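Local coordinates for protein HRI1 (Saccharomyces cerevisiae, PDB 3RBY) that is of unknown function, is non-essential, and interacts with the protein kinase HRR25, at residues 26-34 and 237-245. Sequence-based numbering, arbitrary orientation.
Sequences SVSTDGHYI and NWEVIEYHA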
loop_
_atom_site.group_PDB
_atom_site.type_symbol
_atom_site.label_atom_id
_atom_site.label_comp_id
_atom_site.label_asym_id
_atom_site.label_seq_id
_atom_site.Cartn_x
_atom_site.Cartn_y
_atom_site.Cartn_z
ATOM N N SER A 26 2.596 -9.263 12.201
ATOM C CA SER A 26 1.495 -9.312 13.151
ATOM C C SER A 26 1.951 -8.851 14.537
ATOM O O SER A 26 2.881 -9.429 15.125
ATOM C CB SER A 26 0.921 -10.731 13.258
ATOM O OG SER A 26 0.660 -11.290 11.985
ATOM N N VAL A 27 1.287 -7.828 15.069
ATOM C CA VAL A 27 1.551 -7.411 16.441
ATOM C C VAL A 27 0.272 -7.556 17.262
ATOM O O VAL A 27 -0.718 -6.856 17.023
ATOM C CB VAL A 27 2.087 -5.973 16.509
ATOM C CG1 VAL A 27 2.422 -5.599 17.964
ATOM C CG2 VAL A 27 3.326 -5.827 15.626
ATOM N N SER A 28 0.287 -8.476 18.225
ATOM C CA SER A 28 -0.895 -8.701 19.039
ATOM C C SER A 28 -1.127 -7.504 19.956
ATOM O O SER A 28 -0.227 -6.687 20.159
ATOM C CB SER A 28 -0.760 -9.975 19.878
ATOM O OG SER A 28 0.244 -9.830 20.869
ATOM N N THR A 29 -2.338 -7.411 20.496
ATOM C CA THR A 29 -2.698 -6.367 21.432
ATOM C C THR A 29 -1.713 -6.368 22.611
ATOM O O THR A 29 -1.207 -5.318 23.011
ATOM C CB THR A 29 -4.119 -6.603 21.963
ATOM O OG1 THR A 29 -5.031 -6.714 20.859
ATOM C CG2 THR A 29 -4.556 -5.444 22.878
ATOM N N ASP A 30 -1.451 -7.546 23.175
ATOM C CA ASP A 30 -0.495 -7.670 24.275
ATOM C C ASP A 30 0.951 -7.340 23.858
ATOM O O ASP A 30 1.812 -7.152 24.725
ATOM C CB ASP A 30 -0.552 -9.068 24.912
ATOM C CG ASP A 30 -1.840 -9.316 25.665
ATOM O OD1 ASP A 30 -2.723 -8.423 25.663
ATOM O OD2 ASP A 30 -1.969 -10.421 26.248
ATOM N N GLY A 31 1.222 -7.283 22.553
ATOM C CA GLY A 31 2.537 -6.871 22.063
ATOM C C GLY A 31 3.441 -7.964 21.494
ATOM O O GLY A 31 4.583 -7.684 21.108
ATOM N N HIS A 32 2.954 -9.207 21.449
ATOM C CA HIS A 32 3.706 -10.303 20.829
ATOM C C HIS A 32 3.729 -10.084 19.300
ATOM O O HIS A 32 2.756 -9.565 18.723
ATOM C CB HIS A 32 3.070 -11.649 21.182
ATOM C CG HIS A 32 2.730 -11.789 22.632
ATOM N ND1 HIS A 32 3.673 -11.644 23.633
ATOM C CD2 HIS A 32 1.551 -12.021 23.260
ATOM C CE1 HIS A 32 3.091 -11.796 24.806
ATOM N NE2 HIS A 32 1.803 -12.029 24.610
ATOM N N TYR A 33 4.831 -10.457 18.649
ATOM C CA TYR A 33 5.010 -10.141 17.231
ATOM C C TYR A 33 5.661 -11.276 16.425
ATOM O O TYR A 33 6.525 -12.003 16.939
ATOM C CB TYR A 33 5.844 -8.859 17.085
ATOM C CG TYR A 33 7.262 -9.022 17.579
ATOM C CD1 TYR A 33 8.266 -9.463 16.727
ATOM C CD2 TYR A 33 7.602 -8.747 18.908
ATOM C CE1 TYR A 33 9.570 -9.621 17.168
ATOM C CE2 TYR A 33 8.914 -8.903 19.362
ATOM C CZ TYR A 33 9.888 -9.344 18.484
ATOM O OH TYR A 33 11.189 -9.506 18.916
ATOM N N ILE A 34 5.235 -11.414 15.165
ATOM C CA ILE A 34 5.882 -12.295 14.185
ATOM C C ILE A 34 5.910 -11.594 12.824
ATOM O O ILE A 34 5.006 -10.818 12.496
ATOM C CB ILE A 34 5.139 -13.634 14.054
ATOM C CG1 ILE A 34 5.863 -14.578 13.092
ATOM C CG2 ILE A 34 3.723 -13.405 13.587
ATOM C CD1 ILE A 34 5.451 -16.025 13.271
ATOM N N ASN A 237 2.268 -29.523 22.798
ATOM C CA ASN A 237 1.452 -28.651 23.640
ATOM C C ASN A 237 1.744 -27.178 23.399
ATOM O O ASN A 237 2.898 -26.763 23.268
ATOM C CB ASN A 237 1.649 -28.983 25.113
ATOM C CG ASN A 237 1.130 -30.358 25.470
ATOM O OD1 ASN A 237 0.435 -30.993 24.676
ATOM N ND2 ASN A 237 1.456 -30.826 26.671
ATOM N N TRP A 238 0.679 -26.398 23.314
ATOM C CA TRP A 238 0.803 -24.961 23.247
ATOM C C TRP A 238 -0.036 -24.399 24.360
ATOM O O TRP A 238 -1.051 -24.996 24.730
ATOM C CB TRP A 238 0.257 -24.436 21.927
ATOM C CG TRP A 238 0.978 -24.971 20.747
ATOM C CD1 TRP A 238 0.975 -26.266 20.290
ATOM C CD2 TRP A 238 1.813 -24.228 19.856
ATOM N NE1 TRP A 238 1.772 -26.369 19.170
ATOM C CE2 TRP A 238 2.292 -25.133 18.878
ATOM C CE3 TRP A 238 2.204 -22.889 19.789
ATOM C CZ2 TRP A 238 3.140 -24.730 17.838
ATOM C CZ3 TRP A 238 3.052 -22.487 18.767
ATOM C CH2 TRP A 238 3.511 -23.408 17.801
ATOM N N GLU A 239 0.380 -23.242 24.870
ATOM C CA GLU A 239 -0.395 -22.499 25.851
ATOM C C GLU A 239 -0.952 -21.234 25.195
ATOM O O GLU A 239 -0.228 -20.518 24.490
ATOM C CB GLU A 239 0.496 -22.127 27.048
ATOM C CG GLU A 239 -0.274 -21.599 28.260
ATOM C CD GLU A 239 0.629 -20.908 29.289
ATOM O OE1 GLU A 239 0.087 -20.180 30.164
ATOM O OE2 GLU A 239 1.877 -21.083 29.212
ATOM N N VAL A 240 -2.236 -20.970 25.402
ATOM C CA VAL A 240 -2.837 -19.703 24.985
ATOM C C VAL A 240 -2.380 -18.608 25.946
ATOM O O VAL A 240 -2.892 -18.516 27.069
ATOM C CB VAL A 240 -4.371 -19.757 25.055
ATOM C CG1 VAL A 240 -4.950 -18.359 24.797
ATOM C CG2 VAL A 240 -4.933 -20.785 24.068
ATOM N N ILE A 241 -1.428 -17.778 25.530
ATOM C CA ILE A 241 -0.904 -16.749 26.447
ATOM C C ILE A 241 -1.600 -15.397 26.283
ATOM O O ILE A 241 -1.322 -14.431 27.013
ATOM C CB ILE A 241 0.613 -16.579 26.289
ATOM C CG1 ILE A 241 0.930 -15.993 24.902
ATOM C CG2 ILE A 241 1.316 -17.916 26.498
ATOM C CD1 ILE A 241 2.415 -15.620 24.677
ATOM N N GLU A 242 -2.495 -15.333 25.305
ATOM C CA GLU A 242 -3.280 -14.136 25.041
ATOM C C GLU A 242 -4.592 -14.557 24.363
ATOM O O GLU A 242 -4.592 -15.374 23.420
ATOM C CB GLU A 242 -2.495 -13.159 24.151
ATOM C CG GLU A 242 -3.270 -11.877 23.820
ATOM C CD GLU A 242 -2.469 -10.892 22.965
ATOM O OE1 GLU A 242 -1.247 -11.098 22.767
ATOM O OE2 GLU A 242 -3.065 -9.901 22.485
ATOM N N TYR A 243 -5.706 -14.018 24.848
ATOM C CA TYR A 243 -7.004 -14.333 24.271
ATOM C C TYR A 243 -7.983 -13.159 24.364
ATOM O O TYR A 243 -8.845 -13.125 25.250
ATOM C CB TYR A 243 -7.597 -15.575 24.946
ATOM C CG TYR A 243 -8.658 -16.267 24.114
ATOM C CD1 TYR A 243 -8.299 -17.148 23.096
ATOM C CD2 TYR A 243 -10.016 -16.040 24.339
ATOM C CE1 TYR A 243 -9.261 -17.792 22.321
ATOM C CE2 TYR A 243 -10.996 -16.682 23.567
ATOM C CZ TYR A 243 -10.609 -17.558 22.561
ATOM O OH TYR A 243 -11.567 -18.204 21.792
ATOM N N HIS A 244 -7.854 -12.201 23.449
ATOM C CA HIS A 244 -8.828 -11.116 23.353
ATOM C C HIS A 244 -9.805 -11.403 22.221
ATOM O O HIS A 244 -9.539 -11.062 21.066
ATOM C CB HIS A 244 -8.143 -9.763 23.109
ATOM C CG HIS A 244 -7.120 -9.410 24.136
ATOM N ND1 HIS A 244 -7.446 -9.168 25.456
ATOM C CD2 HIS A 244 -5.778 -9.250 24.047
ATOM C CE1 HIS A 244 -6.351 -8.876 26.132
ATOM N NE2 HIS A 244 -5.321 -8.914 25.298
ATOM N N ALA A 245 -10.931 -12.030 22.551
ATOM C CA ALA A 245 -11.990 -12.296 21.572
ATOM C C ALA A 245 -12.540 -11.000 20.951
ATOM O O ALA A 245 -12.540 -9.924 21.577
ATOM C CB ALA A 245 -13.125 -13.114 22.210
ATOM O OXT ALA A 245 -12.989 -10.992 19.799
HETATM O O HOH W 1 0.080 -12.122 26.555
#
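The type I turn S28-G31 of a beta hairpin meets the end of strand 236-244, with the CA atoms of D30 and E242 7.1 Å apart. The hairpin joins strands 24-27 and 33-38 of one antiparallel sheet; strand 236-244 belongs to the other, so the contact ties the two sheets of this all-beta protein together. I241 and E242 both face V158 of strand 156-161, a classic beta bulge within strand 236-244. E242 reaches into the turn with an extended chain, CG anti to the backbone N (chi1 179°). S28 OG donates to the syn lone pair of E242 OE1 at 2.7 Å. D30 N donates to E242 OE2 at 2.9 Å, nearly straight but from above the carboxylate plane. S156 OG of neighbouring strand 156-161 also hydrogen-bonds E242 OE2. With an alanine in place of E242, S28 OG, D30 N and S156 OG would probably lose this shared partner, and a gap would be likely to open between turn and strand. The carboxylates of D30 and E242 stack with planes 13° apart. Their like charges probably repel, and the donors around them may offset this. H244 NE2 donates to D30 OD1 at 2.7 Å, with OD1 in the imidazole plane and the carboxylate turned steeply to the ring. I241 CD1 lies over one face of the H32 ring, a CH-pi contact 3.9 Å from the centroid. ND1 of that ring is hydrogen-bonded to N59 N. At the ring edge, one water hydrogen-bonds H32 NE2 at 2.6 Å and donates to both D30 OD2 and I241 O.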